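Local atomic coordinates of alternansucrase (Leuconostoc mesenteroides, PDB entry 6HVG), a protein that belongs to glycoside hydrolase family 70, combining a (beta/alpha)8-barrel catalytic core with repeats related to choline-binding and cell-wall-binding modules. Residues A[674-680]-A[743-748]; A[615-621]-A[1151-1157]; A[558-562]-A[662-668]. The contacts are given in a common frame with arbitrary orientation. Residue numbers count along the deposited sequence, not the author numbering.

Overall arrangement
Contacts 1 and 2 are buried and both belong to the eight-stranded parallel barrel, their centres about 14 Å apart. Contact 2 pairs strands 617-620 and 1151-1156 through a regular backbone ladder and a salt-bridge network, whereas contact 1 joins strands 678-679 and 745-747 more loosely, with side-chain contacts and bound water beside the backbone bonds. Contact 3, partly buried, lies outside the sheet: the loop 558-562 rests on the start of helix 665-671 with a proline-tyrosine contact and no direct hydrogen bond. That helix runs on towards strand 678-679, so contacts 1 and 3 touch, Pro-666 meeting Thr-678 and Ile-743. In sequence, contact 1 is nested inside the loop closed by contact 2.

Contact 1: residues A[674-680]-A[743-748]; sequences NAQLTMD and IPNYSF
Residues 678-680 run parallel to 745-747, after a loop at 674-677, with Thr-678 level with Asn-745 and Met-679 with Tyr-746, CA to CA 5.0 Å in each pair. Tyr-746 N donates to Thr-678 O (3.0 Å); the return bond, Asp-680 N to Tyr-746 O (3.1 Å), is weak. The end of the Tyr-746 side chain (chi1 77°) swings nearer to 677-679, so that Met-679 CA lies over one ring face in a CH-pi contact, 3.9 Å from the centroid; the Tyr-746 hydroxyl is hydrogen-bonded to Leu-658 O. Met-679 (chi1 90°, then t and m) carries its CE to the edge of the Phe-748 (p) ring, 3.3 Å from CZ. Leu-677 (m, t) places CD2 3.8 Å from Pro-744 CB. On the face of Thr-678 and Asn-745, Thr-678 (t) sets CG2 3.9 Å from Asn-745 CB, while Asn-745 (p) folds back, ND2 to Ile-743 O 3.2 Å, with OD1 hydrogen-bonded to Thr-820 OG1. Asn-674, in a left-handed backbone conformation, lays CG 3.4 Å from Pro-744 CG, with ND2 hydrogen-bonded to Asn-670 OD1. A water accepts from Thr-678 N (2.7 Å) and lies 2.8 Å from Asn-674 OD1 and 2.7 Å from Pro-744 O. Asp-680 (t), OD1 hydrogen-bonded to Thr-682 OG1, caps a backbone N of helix 681-692 from the N-cap position, the strand-to-helix step typical of a (beta/alpha)8 barrel.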
loop_
_atom_site.group_PDB
_atom_site.type_symbol
_atom_site.label_atom_id
_atom_site.label_comp_id
_atom_site.label_asym_id
_atom_site.label_seq_id
_atom_site.Cartn_x
_atom_site.Cartn_y
_atom_site.Cartn_z
ATOM N N ASN A 674 -1.432 30.290 6.908
ATOM C CA ASN A 674 -0.104 29.748 6.676
ATOM C C ASN A 674 0.769 29.595 7.931
ATOM O O ASN A 674 1.909 30.025 7.946
ATOM C CB ASN A 674 0.604 30.609 5.630
ATOM C CG ASN A 674 -0.085 30.552 4.286
ATOM O OD1 ASN A 674 -0.083 29.527 3.612
ATOM N ND2 ASN A 674 -0.652 31.654 3.878
ATOM N N ALA A 675 0.232 28.985 8.983
ATOM C CA ALA A 675 1.003 28.717 10.217
ATOM C C ALA A 675 2.178 27.766 9.989
ATOM O O ALA A 675 3.189 27.842 10.672
ATOM C CB ALA A 675 0.088 28.173 11.302
ATOM N N GLN A 676 2.028 26.862 9.033
ATOM C CA GLN A 676 3.130 26.030 8.541
ATOM C C GLN A 676 3.088 26.089 7.017
ATOM O O GLN A 676 2.013 26.246 6.434
ATOM C CB GLN A 676 2.977 24.572 8.981
ATOM C CG GLN A 676 2.844 24.345 10.480
ATOM C CD GLN A 676 1.411 24.472 10.984
ATOM O OE1 GLN A 676 0.459 24.344 10.213
ATOM N NE2 GLN A 676 1.259 24.814 12.269
ATOM N N LEU A 677 4.243 25.963 6.374
ATOM C CA LEU A 677 4.304 26.039 4.922
ATOM C C LEU A 677 3.721 24.803 4.252
ATOM O O LEU A 677 4.100 23.688 4.576
ATOM C CB LEU A 677 5.743 26.224 4.444
ATOM C CG LEU A 677 6.433 27.515 4.862
ATOM C CD1 LEU A 677 7.876 27.442 4.386
ATOM C CD2 LEU A 677 5.722 28.739 4.310
ATOM N N THR A 678 2.805 25.014 3.309
ATOM C CA THR A 678 2.352 23.919 2.445
ATOM C C THR A 678 3.459 23.464 1.507
ATOM O O THR A 678 4.313 24.252 1.120
ATOM C CB THR A 678 1.145 24.311 1.570
ATOM O OG1 THR A 678 0.741 23.180 0.792
ATOM C CG2 THR A 678 1.498 25.464 0.618
ATOM N N MET A 679 3.417 22.196 1.119
ATOM C CA MET A 679 4.225 21.736 0.000
ATOM C C MET A 679 3.579 22.236 -1.275
ATOM O O MET A 679 2.404 22.632 -1.287
ATOM C CB MET A 679 4.320 20.216 -0.037
ATOM C CG MET A 679 3.227 19.525 -0.856
ATOM S SD MET A 679 3.063 17.758 -0.642
ATOM C CE MET A 679 4.709 17.152 -0.503
ATOM N N ASP A 680 4.349 22.188 -2.359
ATOM C CA ASP A 680 3.856 22.557 -3.679
ATOM C C ASP A 680 4.067 21.376 -4.605
ATOM O O ASP A 680 5.035 21.321 -5.359
ATOM C CB ASP A 680 4.579 23.802 -4.189
ATOM C CG ASP A 680 4.095 24.239 -5.562
ATOM O OD1 ASP A 680 3.054 23.718 -6.030
ATOM O OD2 ASP A 680 4.770 25.106 -6.177
ATOM N N ILE A 743 0.645 31.928 -2.526
ATOM C CA ILE A 743 0.642 31.089 -1.318
ATOM C C ILE A 743 2.050 30.656 -0.951
ATOM O O ILE A 743 2.725 30.004 -1.760
ATOM C CB ILE A 743 -0.236 29.844 -1.485
ATOM C CG1 ILE A 743 -1.687 30.275 -1.755
ATOM C CG2 ILE A 743 -0.127 28.955 -0.247
ATOM C CD1 ILE A 743 -2.685 29.147 -1.841
ATOM N N PRO A 744 2.502 30.989 0.269
ATOM C CA PRO A 744 3.864 30.611 0.631
ATOM C C PRO A 744 4.015 29.114 0.712
ATOM O O PRO A 744 3.094 28.435 1.178
ATOM C CB PRO A 744 4.069 31.261 1.998
ATOM C CG PRO A 744 2.706 31.475 2.523
ATOM C CD PRO A 744 1.800 31.674 1.355
ATOM N N ASN A 745 5.173 28.612 0.284
ATOM C CA ASN A 745 5.361 27.176 0.121
ATOM C C ASN A 745 6.811 26.694 0.118
ATOM O O ASN A 745 7.714 27.453 -0.181
ATOM C CB ASN A 745 4.738 26.754 -1.196
ATOM C CG ASN A 745 5.528 27.240 -2.395
ATOM O OD1 ASN A 745 6.337 26.516 -2.969
ATOM N ND2 ASN A 745 5.308 28.481 -2.760
ATOM N N TYR A 746 7.005 25.413 0.429
ATOM C CA TYR A 746 8.279 24.727 0.173
ATOM C C TYR A 746 8.115 23.771 -0.987
ATOM O O TYR A 746 7.011 23.352 -1.278
ATOM C CB TYR A 746 8.790 23.992 1.407
ATOM C CG TYR A 746 8.121 22.682 1.749
ATOM C CD1 TYR A 746 6.914 22.641 2.432
ATOM C CD2 TYR A 746 8.718 21.477 1.418
ATOM C CE1 TYR A 746 6.304 21.428 2.757
ATOM C CE2 TYR A 746 8.133 20.265 1.739
ATOM C CZ TYR A 746 6.927 20.240 2.421
ATOM O OH TYR A 746 6.348 19.024 2.750
ATOM N N SER A 747 9.202 23.463 -1.682
ATOM C CA SER A 747 9.132 22.591 -2.861
ATOM C C SER A 747 10.338 21.714 -2.937
ATOM O O SER A 747 11.397 22.079 -2.438
ATOM C CB SER A 747 9.005 23.418 -4.163
ATOM O OG SER A 747 9.982 24.431 -4.250
ATOM N N PHE A 748 10.188 20.564 -3.579
ATOM C CA PHE A 748 11.292 19.619 -3.692
ATOM C C PHE A 748 11.212 18.807 -4.957
ATOM O O PHE A 748 10.185 18.761 -5.595
ATOM C CB PHE A 748 11.312 18.681 -2.486
ATOM C CG PHE A 748 10.026 17.941 -2.271
ATOM C CD1 PHE A 748 9.019 18.477 -1.474
ATOM C CD2 PHE A 748 9.824 16.710 -2.847
ATOM C CE1 PHE A 748 7.830 17.811 -1.270
ATOM C CE2 PHE A 748 8.639 16.030 -2.642
ATOM C CZ PHE A 748 7.641 16.583 -1.857
HETATM O O HOH W 1 1.777 27.496 3.294
HETATM O O HOH W 2 6.883 20.263 -3.443
#

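Contact 2: residues A[615-621]-A[1151-1157]; sequences FDGIRVD and QAIADWV
At the apolar centre, Ala-1154 CB lies over the face of the Phe-615 ring (chi1 m), 3.7 Å from its centroid, a CH-pi contact; Ala-1152 CB is 3.9 Å from Phe-615 CD1. On the same face of the sheet as Ala-1154, Ile-618 (p, t) and Val-620 (t) both reach Trp-1156 (chi1 t), with Ile-618 CD1 and, at the ring edge, Val-620 CG2 each 4.0 Å from Trp-1156 CE3. Helices 587-601 and 629-642 pack against this face. The strands 617-620 and 1151-1156 are parallel, their axes approaching to 4.3 Å and crossing at -33°, with Gly-617 opposite Ile-1153 (CA to CA 4.8 Å) and Val-620 opposite Trp-1156 (5.1 Å). The ladder runs Ala-1154 N to Gly-617 O (3.0 Å), Arg-619 N to Ala-1154 O (2.9 Å), Trp-1156 N to Arg-619 O (2.8 Å) and Asp-621 N to Trp-1156 O (2.9 Å). At its start Ala-1152 O takes Asp-616 N (2.8 Å) and, weakly, Gly-617 N (3.3 Å), while Asp-616 OD2 accepts Ala-1152 N (2.7 Å). On the other face, the extended Arg-619 (t, t, t) directs NH1 to Asp-1155 OD1 (2.7 Å) and Asp-621 OD1 (3.2 Å), a salt-bridge network at the C-terminal ends of neighbouring strands, the end where the active site lies in (beta/alpha)8 barrels.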
loop_
_atom_site.group_PDB
_atom_site.type_symbol
_atom_site.label_atom_id
_atom_site.label_comp_id
_atom_site.label_asym_id
_atom_site.label_seq_id
_atom_site.Cartn_x
_atom_site.Cartn_y
_atom_site.Cartn_z
ATOM N N PHE A 615 14.809 22.465 19.312
ATOM C CA PHE A 615 14.304 22.505 17.931
ATOM C C PHE A 615 13.634 23.862 17.693
ATOM O O PHE A 615 13.073 24.441 18.615
ATOM C CB PHE A 615 13.296 21.360 17.678
ATOM C CG PHE A 615 13.922 19.992 17.481
ATOM C CD1 PHE A 615 14.524 19.646 16.269
ATOM C CD2 PHE A 615 13.856 19.037 18.471
ATOM C CE1 PHE A 615 15.073 18.397 16.075
ATOM C CE2 PHE A 615 14.392 17.782 18.283
ATOM C CZ PHE A 615 15.010 17.462 17.081
ATOM N N ASP A 616 13.670 24.347 16.459
ATOM C CA ASP A 616 13.126 25.681 16.129
ATOM C C ASP A 616 11.808 25.644 15.394
ATOM O O ASP A 616 11.007 26.555 15.528
ATOM C CB ASP A 616 14.106 26.474 15.257
ATOM C CG ASP A 616 15.493 26.543 15.864
ATOM O OD1 ASP A 616 15.726 27.373 16.780
ATOM O OD2 ASP A 616 16.321 25.721 15.447
ATOM N N GLY A 617 11.616 24.623 14.565
ATOM C CA GLY A 617 10.393 24.480 13.800
ATOM C C GLY A 617 9.989 23.034 13.733
ATOM O O GLY A 617 10.690 22.178 14.249
ATOM N N ILE A 618 8.883 22.747 13.065
ATOM C CA ILE A 618 8.411 21.365 12.925
ATOM C C ILE A 618 8.023 21.013 11.496
ATOM O O ILE A 618 7.716 21.873 10.704
ATOM C CB ILE A 618 7.181 21.106 13.821
ATOM C CG1 ILE A 618 6.062 22.069 13.450
ATOM C CG2 ILE A 618 7.540 21.251 15.301
ATOM C CD1 ILE A 618 4.725 21.749 14.096
ATOM N N ARG A 619 8.036 19.720 11.216
ATOM C CA ARG A 619 7.358 19.148 10.075
ATOM C C ARG A 619 6.180 18.348 10.621
ATOM O O ARG A 619 6.343 17.566 11.555
ATOM C CB ARG A 619 8.306 18.222 9.345
ATOM C CG ARG A 619 7.663 17.363 8.262
ATOM C CD ARG A 619 8.662 16.330 7.737
ATOM N NE ARG A 619 8.101 15.419 6.730
ATOM C CZ ARG A 619 7.348 14.349 6.986
ATOM N NH1 ARG A 619 7.058 14.014 8.229
ATOM N NH2 ARG A 619 6.881 13.615 5.978
ATOM N N VAL A 620 5.003 18.556 10.058
ATOM C CA VAL A 620 3.819 17.817 10.468
ATOM C C VAL A 620 3.672 16.628 9.539
ATOM O O VAL A 620 3.337 16.789 8.360
ATOM C CB VAL A 620 2.548 18.706 10.433
ATOM C CG1 VAL A 620 1.348 17.971 11.018
ATOM C CG2 VAL A 620 2.780 20.004 11.202
ATOM N N ASP A 621 3.944 15.442 10.077
ATOM C CA ASP A 621 3.848 14.181 9.329
ATOM C C ASP A 621 2.380 13.805 9.123
ATOM O O ASP A 621 1.576 13.915 10.040
ATOM C CB ASP A 621 4.570 13.078 10.112
ATOM C CG ASP A 621 4.475 11.697 9.452
ATOM O OD1 ASP A 621 5.143 11.457 8.400
ATOM O OD2 ASP A 621 3.740 10.833 10.022
ATOM N N GLN A 1151 18.588 26.559 11.619
ATOM C CA GLN A 1151 17.533 26.045 12.471
ATOM C C GLN A 1151 17.447 24.527 12.421
ATOM O O GLN A 1151 17.914 23.911 11.491
ATOM C CB GLN A 1151 16.190 26.611 12.034
ATOM C CG GLN A 1151 16.004 28.104 12.199
ATOM C CD GLN A 1151 14.679 28.549 11.635
ATOM O OE1 GLN A 1151 13.684 27.804 11.668
ATOM N NE2 GLN A 1151 14.641 29.763 11.117
ATOM N N ALA A 1152 16.825 23.938 13.430
ATOM C CA ALA A 1152 16.607 22.489 13.469
ATOM C C ALA A 1152 15.114 22.182 13.476
ATOM O O ALA A 1152 14.341 22.695 14.318
ATOM C CB ALA A 1152 17.275 21.869 14.693
ATOM N N ILE A 1153 14.705 21.337 12.539
ATOM C CA ILE A 1153 13.297 20.946 12.412
ATOM C C ILE A 1153 13.044 19.600 13.066
ATOM O O ILE A 1153 13.728 18.617 12.782
ATOM C CB ILE A 1153 12.846 20.902 10.935
ATOM C CG1 ILE A 1153 12.622 22.311 10.411
ATOM C CG2 ILE A 1153 11.556 20.147 10.784
ATOM C CD1 ILE A 1153 12.614 22.371 8.900
ATOM N N ALA A 1154 12.040 19.574 13.929
ATOM C CA ALA A 1154 11.581 18.352 14.574
ATOM C C ALA A 1154 10.487 17.710 13.745
ATOM O O ALA A 1154 9.562 18.389 13.343
ATOM C CB ALA A 1154 11.031 18.686 15.956
ATOM N N ASP A 1155 10.579 16.410 13.498
ATOM C CA ASP A 1155 9.500 15.686 12.813
ATOM C C ASP A 1155 8.405 15.355 13.829
ATOM O O ASP A 1155 8.598 14.534 14.710
ATOM C CB ASP A 1155 10.017 14.403 12.136
ATOM C CG ASP A 1155 9.385 14.164 10.767
ATOM O OD1 ASP A 1155 8.202 14.460 10.592
ATOM O OD2 ASP A 1155 10.067 13.684 9.852
ATOM N N TRP A 1156 7.268 16.027 13.710
ATOM C CA TRP A 1156 6.120 15.821 14.605
ATOM C C TRP A 1156 5.199 14.760 13.985
ATOM O O TRP A 1156 4.605 14.971 12.909
ATOM C CB TRP A 1156 5.379 17.145 14.763
ATOM C CG TRP A 1156 4.439 17.266 15.892
ATOM C CD1 TRP A 1156 4.643 16.861 17.172
ATOM C CD2 TRP A 1156 3.146 17.905 15.873
ATOM N NE1 TRP A 1156 3.554 17.190 17.954
ATOM C CE2 TRP A 1156 2.627 17.837 17.178
ATOM C CE3 TRP A 1156 2.391 18.537 14.887
ATOM C CZ2 TRP A 1156 1.387 18.381 17.522
ATOM C CZ3 TRP A 1156 1.143 19.082 15.236
ATOM C CH2 TRP A 1156 0.660 18.995 16.536
ATOM N N VAL A 1157 5.086 13.625 14.672
ATOM C CA VAL A 1157 4.442 12.427 14.133
ATOM C C VAL A 1157 3.254 11.996 14.981
ATOM O O VAL A 1157 3.310 11.000 15.653
ATOM C CB VAL A 1157 5.474 11.282 14.014
ATOM C CG1 VAL A 1157 4.852 10.056 13.367
ATOM C CG2 VAL A 1157 6.660 11.747 13.190
#

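Contact 3: residues A[558-562]-A[662-668]; sequences QPINI and NGKDPQY
The loop residues 558-562 make a short 3-10 turn at Pro-559 and Ile-560, closed by Asn-561 N to Gln-558 O at 2.8 Å. Opposite it, Asn-662 to Asp-665 forms a type I beta turn (Asp-665 N to Asn-662 O, 3.0 Å) that delivers the chain into helix 665-671. The side chain of Asn-662 (chi1 t) reinforces the turn, its OD1 accepting from Lys-664 N at 2.8 Å in an Asx turn that caps the approach to the helix. The nearest CA atoms, of Pro-559 and Asp-665, are 6.7 Å apart, and side chains and a water fill the gap. In sequence, helix 665-671 falls between barrel strands 657-658 and 678-679 and so belongs to the beta-alpha units of this (beta/alpha)8 fold; the loop 558-562 comes from another element, the connection between strands 534-537 and 580-582 of an antiparallel sheet, and the side chain of Gln-558 is about 9 Å from a bound calcium ion. Tyr-668 (chi1 t) extends its ring along Pro-559, whose CB lies over one ring face, 3.7 Å from the centroid and 12° off the normal, a CH-pi contact. Beyond the ring, Tyr-668 OH comes 3.4 Å from Ile-562 CD1, Ile-562 being t, t. Ile-560 (p, t) spreads towards the turn, with CG2 3.9 Å from Lys-664 CB and CD1 3.9 Å from Asn-662 ND2. A water accepts from Ile-560 N at 2.9 Å and donates to Asp-665 OD1 at 2.8 Å.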
loop_
_atom_site.group_PDB
_atom_site.type_symbol
_atom_site.label_atom_id
_atom_site.label_comp_id
_atom_site.label_asym_id
_atom_site.label_seq_id
_atom_site.Cartn_x
_atom_site.Cartn_y
_atom_site.Cartn_z
ATOM N N GLN A 558 -9.667 15.491 7.871
ATOM C CA GLN A 558 -8.535 16.124 7.185
ATOM C C GLN A 558 -8.912 17.565 6.911
ATOM O O GLN A 558 -10.057 17.950 7.175
ATOM C CB GLN A 558 -8.161 15.394 5.902
ATOM C CG GLN A 558 -9.260 15.350 4.872
ATOM C CD GLN A 558 -8.816 14.761 3.553
ATOM O OE1 GLN A 558 -7.621 14.691 3.251
ATOM N NE2 GLN A 558 -9.788 14.387 2.725
ATOM N N PRO A 559 -7.958 18.395 6.420
ATOM C CA PRO A 559 -8.285 19.816 6.217
ATOM C C PRO A 559 -9.598 20.053 5.457
ATOM O O PRO A 559 -10.470 20.771 5.953
ATOM C CB PRO A 559 -7.072 20.340 5.465
ATOM C CG PRO A 559 -5.950 19.482 5.978
ATOM C CD PRO A 559 -6.522 18.137 6.221
ATOM N N ILE A 560 -9.766 19.401 4.311
ATOM C CA ILE A 560 -10.956 19.617 3.499
ATOM C C ILE A 560 -12.205 19.000 4.130
ATOM O O ILE A 560 -13.301 19.253 3.672
ATOM C CB ILE A 560 -10.797 19.118 2.039
ATOM C CG1 ILE A 560 -10.635 17.588 1.965
ATOM C CG2 ILE A 560 -9.624 19.807 1.354
ATOM C CD1 ILE A 560 -10.727 17.031 0.560
ATOM N N ASN A 561 -12.052 18.190 5.170
ATOM C CA ASN A 561 -13.205 17.600 5.852
ATOM C C ASN A 561 -13.155 17.820 7.330
ATOM O O ASN A 561 -13.603 16.969 8.099
ATOM C CB ASN A 561 -13.285 16.088 5.589
ATOM C CG ASN A 561 -14.574 15.480 6.104
ATOM O OD1 ASN A 561 -15.633 16.060 5.957
ATOM N ND2 ASN A 561 -14.481 14.316 6.721
ATOM N N ILE A 562 -12.597 18.948 7.741
ATOM C CA ILE A 562 -12.372 19.187 9.166
ATOM C C ILE A 562 -13.700 19.165 9.931
ATOM O O ILE A 562 -13.727 18.755 11.101
ATOM C CB ILE A 562 -11.594 20.495 9.409
ATOM C CG1 ILE A 562 -11.162 20.594 10.872
ATOM C CG2 ILE A 562 -12.430 21.690 8.984
ATOM C CD1 ILE A 562 -10.170 21.702 11.151
ATOM N N ASN A 662 -2.883 16.397 -0.347
ATOM C CA ASN A 662 -4.109 16.690 -1.098
ATOM C C ASN A 662 -3.968 17.968 -1.902
ATOM O O ASN A 662 -3.460 18.959 -1.410
ATOM C CB ASN A 662 -5.330 16.817 -0.187
ATOM C CG ASN A 662 -6.639 16.824 -0.967
ATOM O OD1 ASN A 662 -6.999 17.811 -1.605
ATOM N ND2 ASN A 662 -7.360 15.728 -0.906
ATOM N N GLY A 663 -4.439 17.926 -3.141
ATOM C CA GLY A 663 -4.315 19.030 -4.068
ATOM C C GLY A 663 -5.071 20.269 -3.647
ATOM O O GLY A 663 -4.814 21.331 -4.201
ATOM N N LYS A 664 -5.996 20.151 -2.688
ATOM C CA LYS A 664 -6.719 21.301 -2.167
ATOM C C LYS A 664 -6.196 21.803 -0.794
ATOM O O LYS A 664 -6.759 22.751 -0.234
ATOM C CB LYS A 664 -8.203 20.974 -2.053
ATOM C CG LYS A 664 -8.988 21.050 -3.351
ATOM C CD LYS A 664 -10.448 20.606 -3.165
ATOM C CE LYS A 664 -11.159 21.417 -2.068
ATOM N NZ LYS A 664 -12.625 21.175 -1.903
ATOM N N ASP A 665 -5.138 21.190 -0.268
ATOM C CA ASP A 665 -4.552 21.608 0.998
ATOM C C ASP A 665 -3.870 23.005 0.938
ATOM O O ASP A 665 -3.981 23.794 1.863
ATOM C CB ASP A 665 -3.527 20.565 1.489
ATOM C CG ASP A 665 -4.167 19.341 2.148
ATOM O OD1 ASP A 665 -5.392 19.355 2.339
ATOM O OD2 ASP A 665 -3.421 18.377 2.492
ATOM N N PRO A 666 -3.146 23.306 -0.140
ATOM C CA PRO A 666 -2.555 24.636 -0.237
ATOM C C PRO A 666 -3.514 25.768 0.060
ATOM O O PRO A 666 -3.171 26.665 0.792
ATOM C CB PRO A 666 -2.111 24.700 -1.692
ATOM C CG PRO A 666 -1.694 23.308 -1.972
ATOM C CD PRO A 666 -2.714 22.451 -1.252
ATOM N N GLN A 667 -4.716 25.704 -0.491
ATOM C CA GLN A 667 -5.696 26.779 -0.363
ATOM C C GLN A 667 -6.304 26.793 1.032
ATOM O O GLN A 667 -6.566 27.865 1.569
ATOM C CB GLN A 667 -6.806 26.640 -1.414
ATOM C CG GLN A 667 -6.381 26.894 -2.862
ATOM C CD GLN A 667 -5.445 25.817 -3.451
ATOM O OE1 GLN A 667 -5.518 24.633 -3.092
ATOM N NE2 GLN A 667 -4.519 26.247 -4.309
ATOM N N TYR A 668 -6.512 25.611 1.624
ATOM C CA TYR A 668 -6.900 25.531 3.030
ATOM C C TYR A 668 -5.862 26.223 3.910
ATOM O O TYR A 668 -6.196 27.097 4.691
ATOM C CB TYR A 668 -7.042 24.078 3.488
ATOM C CG TYR A 668 -7.384 23.949 4.957
ATOM C CD1 TYR A 668 -6.387 23.915 5.927
ATOM C CD2 TYR A 668 -8.698 23.870 5.372
ATOM C CE1 TYR A 668 -6.701 23.826 7.271
ATOM C CE2 TYR A 668 -9.017 23.765 6.707
ATOM C CZ TYR A 668 -8.031 23.742 7.660
ATOM O OH TYR A 668 -8.391 23.652 8.986
HETATM O O HOH W 3 -7.528 17.802 3.353
#